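Local structure of phosphoglycerol transferase GacH (Streptococcus pyogenes MGAS5005, 6DGM) at residues Y43-S48 with Y268-P273; M206-P211 with R240-T245. The protein probably transfers glycerol phosphate groups onto a streptococcal rhamnose polysaccharide, this chain being the metal-binding, sulfatase-like part of a longer membrane protein. All coordinates share one frame; numbering follows the deposited sequence.

Contact 1: residues Y43-S48 with Y268-P273. With MN (manganese (II) ion), chain C; 1GP (sn-glycerol-1-phosphate), chain D.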
loop_
_atom_site.group_PDB
_atom_site.type_symbol
_atom_site.label_atom_id
_atom_site.label_comp_id
_atom_site.label_asym_id
_atom_site.label_seq_id
_atom_site.Cartn_x
_atom_site.Cartn_y
_atom_site.Cartn_z
ATOM N N TYR A 43 1.385 -7.369 -2.143
ATOM C CA TYR A 43 1.036 -5.958 -2.010
ATOM C C TYR A 43 0.770 -5.447 -3.417
ATOM O O TYR A 43 1.671 -5.454 -4.257
ATOM C CB TYR A 43 2.148 -5.148 -1.345
ATOM C CG TYR A 43 2.188 -5.200 0.167
ATOM C CD1 TYR A 43 1.536 -6.202 0.873
ATOM C CD2 TYR A 43 2.898 -4.253 0.889
ATOM C CE1 TYR A 43 1.588 -6.248 2.261
ATOM C CE2 TYR A 43 2.951 -4.290 2.270
ATOM C CZ TYR A 43 2.302 -5.280 2.951
ATOM O OH TYR A 43 2.347 -5.314 4.333
ATOM N N LEU A 44 -0.467 -5.055 -3.682
ATOM C CA LEU A 44 -0.938 -4.754 -5.037
ATOM C C LEU A 44 -1.343 -3.286 -5.051
ATOM O O LEU A 44 -2.444 -2.930 -4.622
ATOM C CB LEU A 44 -2.112 -5.655 -5.373
ATOM C CG LEU A 44 -2.469 -5.887 -6.844
ATOM C CD1 LEU A 44 -2.677 -4.567 -7.558
ATOM C CD2 LEU A 44 -1.414 -6.695 -7.546
ATOM N N LEU A 45 -0.427 -2.431 -5.498
ATOM C CA LEU A 45 -0.696 -1.013 -5.704
ATOM C C LEU A 45 -1.388 -0.898 -7.053
ATOM O O LEU A 45 -0.776 -1.152 -8.091
ATOM C CB LEU A 45 0.610 -0.233 -5.653
ATOM C CG LEU A 45 0.524 1.301 -5.691
ATOM C CD1 LEU A 45 1.867 1.949 -5.356
ATOM C CD2 LEU A 45 -0.000 1.814 -7.052
ATOM N N SER A 46 -2.663 -0.540 -7.029
ATOM C CA SER A 46 -3.499 -0.435 -8.223
ATOM C C SER A 46 -3.507 1.041 -8.624
ATOM O O SER A 46 -4.209 1.863 -8.023
ATOM C CB SER A 46 -4.896 -0.963 -7.921
ATOM O OG SER A 46 -5.710 -0.957 -9.087
ATOM N N GLU A 47 -2.688 1.374 -9.615
ATOM C CA GLU A 47 -2.425 2.753 -9.992
ATOM C C GLU A 47 -3.706 3.536 -10.206
ATOM O O GLU A 47 -4.554 3.160 -11.011
ATOM C CB GLU A 47 -1.597 2.728 -11.276
ATOM C CG GLU A 47 -1.312 4.105 -11.902
ATOM C CD GLU A 47 -0.651 5.055 -10.928
ATOM O OE1 GLU A 47 -1.273 6.087 -10.617
ATOM O OE2 GLU A 47 0.473 4.772 -10.479
ATOM N N SER A 48 -3.822 4.633 -9.484
ATOM C CA SER A 48 -4.890 5.611 -9.641
ATOM C C SER A 48 -6.282 5.056 -9.375
ATOM O O SER A 48 -7.266 5.679 -9.778
ATOM C CB SER A 48 -4.835 6.262 -11.031
ATOM O OG SER A 48 -3.687 7.073 -11.167
ATOM N N TYR A 268 -4.822 -1.718 -3.026
ATOM C CA TYR A 268 -5.145 -0.333 -2.722
ATOM C C TYR A 268 -4.855 0.550 -3.924
ATOM O O TYR A 268 -3.931 0.285 -4.697
ATOM C CB TYR A 268 -4.362 0.184 -1.493
ATOM C CG TYR A 268 -2.872 0.338 -1.732
ATOM C CD1 TYR A 268 -2.025 -0.764 -1.728
ATOM C CD2 TYR A 268 -2.311 1.599 -1.951
ATOM C CE1 TYR A 268 -0.666 -0.623 -1.936
ATOM C CE2 TYR A 268 -0.946 1.750 -2.164
ATOM C CZ TYR A 268 -0.134 0.642 -2.148
ATOM O OH TYR A 268 1.215 0.811 -2.349
ATOM N N GLY A 269 -5.643 1.613 -4.058
ATOM C CA GLY A 269 -5.271 2.670 -4.977
ATOM C C GLY A 269 -4.312 3.631 -4.299
ATOM O O GLY A 269 -4.462 3.989 -3.124
ATOM N N ASP A 270 -3.298 4.071 -5.054
ATOM C CA ASP A 270 -2.277 4.936 -4.465
ATOM C C ASP A 270 -2.761 6.368 -4.248
ATOM O O ASP A 270 -2.349 7.020 -3.284
ATOM C CB ASP A 270 -0.968 4.887 -5.255
ATOM C CG ASP A 270 -1.124 5.205 -6.749
ATOM O OD1 ASP A 270 -2.252 5.181 -7.292
ATOM O OD2 ASP A 270 -0.093 5.506 -7.392
ATOM N N HIS A 271 -3.577 6.894 -5.165
ATOM C CA HIS A 271 -4.094 8.255 -5.129
ATOM C C HIS A 271 -5.207 8.308 -6.172
ATOM O O HIS A 271 -5.325 7.411 -7.017
ATOM C CB HIS A 271 -3.007 9.293 -5.492
ATOM C CG HIS A 271 -2.264 8.935 -6.741
ATOM N ND1 HIS A 271 -2.811 9.089 -8.001
ATOM C CD2 HIS A 271 -1.050 8.366 -6.925
ATOM C CE1 HIS A 271 -1.955 8.640 -8.903
ATOM N NE2 HIS A 271 -0.881 8.197 -8.276
ATOM N N LEU A 272 -6.027 9.352 -6.092
ATOM C CA LEU A 272 -7.034 9.576 -7.118
ATOM C C LEU A 272 -6.354 9.911 -8.444
ATOM O O LEU A 272 -5.248 10.461 -8.460
ATOM C CB LEU A 272 -7.941 10.743 -6.726
ATOM C CG LEU A 272 -9.202 10.380 -5.944
ATOM C CD1 LEU A 272 -8.898 9.951 -4.517
ATOM C CD2 LEU A 272 -10.195 11.514 -5.954
ATOM N N PRO A 273 -7.008 9.616 -9.568
ATOM C CA PRO A 273 -6.517 10.122 -10.855
ATOM C C PRO A 273 -6.590 11.639 -10.888
ATOM O O PRO A 273 -7.518 12.245 -10.347
ATOM C CB PRO A 273 -7.493 9.515 -11.858
ATOM C CG PRO A 273 -8.778 9.406 -11.081
ATOM C CD PRO A 273 -8.336 8.978 -9.697
HETATM MN MN MN C . 0.293 6.595 -9.104
HETATM C C3 1GP D . 5.591 4.885 -13.162
HETATM O O3 1GP D . 4.865 4.293 -10.910
HETATM C C2 1GP D . 5.214 5.386 -11.784
HETATM O O2 1GP D . 6.824 4.168 -13.171
HETATM C C1 1GP D . 4.059 6.373 -11.865
HETATM O O1P 1GP D . 3.910 7.071 -10.625
HETATM O O2P 1GP D . 1.405 7.958 -10.516
HETATM O O3P 1GP D . 3.451 9.142 -9.360
HETATM O O4P 1GP D . 3.196 9.152 -11.891
HETATM P P 1GP D . 2.921 8.355 -10.579
#
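E47 and H271 converge on one manganese ion by different routes: the E47 chain bends at chi2 (55°), which sets CD back toward the metal, whereas chi1 of H271 (49°) puts CG between its own backbone N and carbonyl carbon, on the side from which the ring comes over to E47 and the ion. They lie in the loops that follow two neighbouring parallel strands, 40-46 and 263-269, in the central sheet of an alkaline phosphatase/sulfatase-type fold, where the metal site lies. The strands are joined by the bond from S46 N to Y268 O (2.8 Å) and by a longer one from Y268 N to L44 O. E47 chelates the ion through OE1 at 2.2 Å and OE2 at 2.3 Å. D270 binds it through OD2 alone, at 2.1 Å, with its carboxylate steeply turned against that of E47; H271 NE2, phosphate oxygen O2P of sn-glycerol-1-phosphate and T89 OG1 complete the set. A second shell fixes these ligands. D270 OD1, the oxygen not bound to metal, accepts S48 N at 2.8 Å on its syn side in a nearly straight bond (166° at the hydrogen). S48 also grips E47, its OG donating to the anti lone pair of OE1 at 2.7 Å. The other ring nitrogen, H271 ND1, donates to L272 O at 2.8 Å from above the plane of that carbonyl; the acceptor lies close to the ring plane, and the bond helps hold the ring's rotation while NE2 faces the metal. Further back along the strands, L45 lays its CA over one face of the Y268 ring, toward the rim, and its CG and CD1 gather near CZ and OH. The other branch of the same leucine, CD2, rests against CG of the metal-binding D270 at 3.6 Å.

Contact 2: residues M206-P211 with R240-T245. With 1GP (sn-glycerol-1-phosphate), chain D.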
loop_
_atom_site.group_PDB
_atom_site.type_symbol
_atom_site.label_atom_id
_atom_site.label_comp_id
_atom_site.label_asym_id
_atom_site.label_seq_id
_atom_site.Cartn_x
_atom_site.Cartn_y
_atom_site.Cartn_z
ATOM N N MET A 206 0.154 -0.349 -13.959
ATOM C CA MET A 206 0.243 0.816 -14.825
ATOM C C MET A 206 -1.009 1.105 -15.640
ATOM O O MET A 206 -1.122 2.220 -16.159
ATOM C CB MET A 206 1.421 0.667 -15.800
ATOM C CG MET A 206 2.731 1.210 -15.305
ATOM S SD MET A 206 2.659 2.997 -15.003
ATOM C CE MET A 206 3.252 3.685 -16.537
ATOM N N GLN A 207 -1.937 0.155 -15.773
ATOM C CA GLN A 207 -3.031 0.314 -16.728
ATOM C C GLN A 207 -3.738 1.664 -16.594
ATOM O O GLN A 207 -4.003 2.334 -17.603
ATOM C CB GLN A 207 -4.043 -0.808 -16.570
ATOM C CG GLN A 207 -5.185 -0.726 -17.563
ATOM C CD GLN A 207 -6.257 -1.716 -17.237
ATOM O OE1 GLN A 207 -6.070 -2.912 -17.418
ATOM N NE2 GLN A 207 -7.376 -1.231 -16.696
ATOM N N ASN A 208 -4.099 2.059 -15.368
ATOM C CA ASN A 208 -4.967 3.212 -15.149
ATOM C C ASN A 208 -4.193 4.493 -14.870
ATOM O O ASN A 208 -4.772 5.482 -14.406
ATOM C CB ASN A 208 -5.987 2.879 -14.069
ATOM C CG ASN A 208 -6.866 1.728 -14.500
ATOM O OD1 ASN A 208 -7.077 1.557 -15.695
ATOM N ND2 ASN A 208 -7.308 0.892 -13.567
ATOM N N HIS A 209 -2.914 4.519 -15.233
ATOM C CA HIS A 209 -2.129 5.735 -15.201
ATOM C C HIS A 209 -2.556 6.683 -16.310
ATOM O O HIS A 209 -2.859 6.263 -17.425
ATOM C CB HIS A 209 -0.652 5.377 -15.400
ATOM C CG HIS A 209 0.297 6.454 -14.976
ATOM N ND1 HIS A 209 0.512 7.595 -15.715
ATOM C CD2 HIS A 209 1.103 6.551 -13.890
ATOM C CE1 HIS A 209 1.400 8.357 -15.102
ATOM N NE2 HIS A 209 1.770 7.751 -13.989
ATOM N N ILE A 210 -2.547 7.975 -16.011
ATOM C CA ILE A 210 -2.742 9.021 -17.000
ATOM C C ILE A 210 -1.765 8.820 -18.158
ATOM O O ILE A 210 -0.627 8.432 -17.933
ATOM C CB ILE A 210 -2.602 10.398 -16.335
ATOM C CG1 ILE A 210 -3.057 11.527 -17.260
ATOM C CG2 ILE A 210 -1.146 10.614 -15.870
ATOM C CD1 ILE A 210 -3.010 12.888 -16.581
ATOM N N PRO A 211 -2.159 9.079 -19.406
ATOM C CA PRO A 211 -3.447 9.505 -19.961
ATOM C C PRO A 211 -4.369 8.310 -20.211
ATOM O O PRO A 211 -3.886 7.208 -20.514
ATOM C CB PRO A 211 -3.048 10.179 -21.274
ATOM C CG PRO A 211 -1.844 9.461 -21.711
ATOM C CD PRO A 211 -1.124 8.974 -20.463
ATOM N N ARG A 240 -14.322 3.631 -17.725
ATOM C CA ARG A 240 -14.290 2.453 -18.582
ATOM C C ARG A 240 -13.104 1.566 -18.231
ATOM O O ARG A 240 -13.240 0.346 -18.115
ATOM C CB ARG A 240 -14.249 2.872 -20.053
ATOM C CG ARG A 240 -15.554 3.453 -20.526
ATOM C CD ARG A 240 -15.385 4.174 -21.839
ATOM N NE ARG A 240 -16.682 4.646 -22.313
ATOM C CZ ARG A 240 -16.860 5.486 -23.320
ATOM N NH1 ARG A 240 -15.817 5.969 -23.978
ATOM N NH2 ARG A 240 -18.088 5.858 -23.648
ATOM N N LEU A 241 -11.921 2.168 -18.065
ATOM C CA LEU A 241 -10.738 1.399 -17.690
ATOM C C LEU A 241 -10.911 0.735 -16.328
ATOM O O LEU A 241 -10.514 -0.422 -16.144
ATOM C CB LEU A 241 -9.507 2.306 -17.727
ATOM C CG LEU A 241 -9.083 2.720 -19.140
ATOM C CD1 LEU A 241 -8.025 3.815 -19.068
ATOM C CD2 LEU A 241 -8.522 1.556 -19.918
ATOM N N LEU A 242 -11.540 1.425 -15.374
ATOM C CA LEU A 242 -11.798 0.800 -14.082
ATOM C C LEU A 242 -12.654 -0.452 -14.230
ATOM O O LEU A 242 -12.478 -1.428 -13.483
ATOM C CB LEU A 242 -12.497 1.754 -13.120
ATOM C CG LEU A 242 -11.660 2.805 -12.412
ATOM C CD1 LEU A 242 -12.521 3.445 -11.313
ATOM C CD2 LEU A 242 -10.371 2.279 -11.814
ATOM N N SER A 243 -13.623 -0.423 -15.157
ATOM C CA SER A 243 -14.509 -1.571 -15.323
ATOM C C SER A 243 -13.730 -2.830 -15.698
ATOM O O SER A 243 -14.110 -3.938 -15.286
ATOM C CB SER A 243 -15.606 -1.250 -16.345
ATOM O OG SER A 243 -15.154 -1.430 -17.678
ATOM N N PHE A 244 -12.645 -2.685 -16.474
ATOM C CA PHE A 244 -11.802 -3.838 -16.795
ATOM C C PHE A 244 -11.019 -4.280 -15.567
ATOM O O PHE A 244 -10.958 -5.471 -15.244
ATOM C CB PHE A 244 -10.817 -3.517 -17.932
ATOM C CG PHE A 244 -11.459 -3.346 -19.277
ATOM C CD1 PHE A 244 -11.808 -4.448 -20.032
ATOM C CD2 PHE A 244 -11.679 -2.079 -19.808
ATOM C CE1 PHE A 244 -12.403 -4.298 -21.286
ATOM C CE2 PHE A 244 -12.284 -1.927 -21.046
ATOM C CZ PHE A 244 -12.639 -3.032 -21.792
ATOM N N THR A 245 -10.413 -3.323 -14.862
ATOM C CA THR A 245 -9.688 -3.669 -13.648
ATOM C C THR A 245 -10.591 -4.399 -12.676
ATOM O O THR A 245 -10.176 -5.373 -12.043
ATOM C CB THR A 245 -9.133 -2.413 -12.992
ATOM O OG1 THR A 245 -8.146 -1.845 -13.865
ATOM C CG2 THR A 245 -8.508 -2.716 -11.625
HETATM C C3 1GP D . 5.591 4.885 -13.162
HETATM O O3 1GP D . 4.865 4.293 -10.910
HETATM C C2 1GP D . 5.214 5.386 -11.784
HETATM O O2 1GP D . 6.824 4.168 -13.171
HETATM C C1 1GP D . 4.059 6.373 -11.865
HETATM O O1P 1GP D . 3.910 7.071 -10.625
HETATM O O2P 1GP D . 1.405 7.958 -10.516
HETATM O O3P 1GP D . 3.451 9.142 -9.360
HETATM O O4P 1GP D . 3.196 9.152 -11.891
HETATM P P 1GP D . 2.921 8.355 -10.579
#
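N208 and T245 meet tip to tip: N208 ND2 donates to T245 OG1 at 2.9 Å, with the hydroxyl tilted somewhat from the amide plane. The rest of the asparagine head lies against the helix 229-257. Its OD1 comes to 3.3 Å from L241 CB, alongside a side chain running the opposite way, and ND2 is 3.8 Å from L242 CD2. The orientation of this amide is set from within the loop as well, because Q207 NE2 donates to N208 OD1 at 3.0 Å. Q207 reaches that place with CG anti to the backbone N (chi1 -178°) and an extended chain beyond it, which carries NE2 past T245 and to 3.3 Å from L241 O. D182 links Q207 and T245: its OD2 is hydrogen-bonded to T245 OG1, its backbone N to Q207 OE1. V176, touching Q207, L241 and F244, packs beside the same junction. Outward again, residues M206 to H209 form a type I turn closed by H209 N to M206 O at 3.1 Å. While Q207 and N208 face the helix, H209 projects from the other side of the turn. Its ND1 donates to a lone pair of I210 O at 2.6 Å, in the ring plane, so the imidazole is held in rotation. NE2, the other ring nitrogen, donates in the ring plane to phosphate oxygen O4P of sn-glycerol-1-phosphate at 2.9 Å, and M206 SD lies near C3 of the glycerol. The helix thus backs a ligand-binding loop that follows a central strand, in the sn-glycerol-1-phosphate pocket, consistent with the sulfatase-like domain of the lipoteichoic acid synthase family.

From the N terminus, strand 40-46 enters the central sheet and leads to E47. Some 220 residues later strand 263-269 comes in beside it, and contact 1 closes this long loop at the metal. Contact 2 is nested within it: the chain passes along strand 200-204, on the other side of 40-46, turns through 206-211 and is met by helix 229-257, closing a much shorter loop. That helix then leads directly into strand 263-269. The two contacts touch, E47 O and S48 CB packing against N208, and T205 hydrogen-bonds E47 N just before the turn. The metal centre and helix 229-257 are thereby linked through the 206-211 loop, and both contacts touch the same ligand.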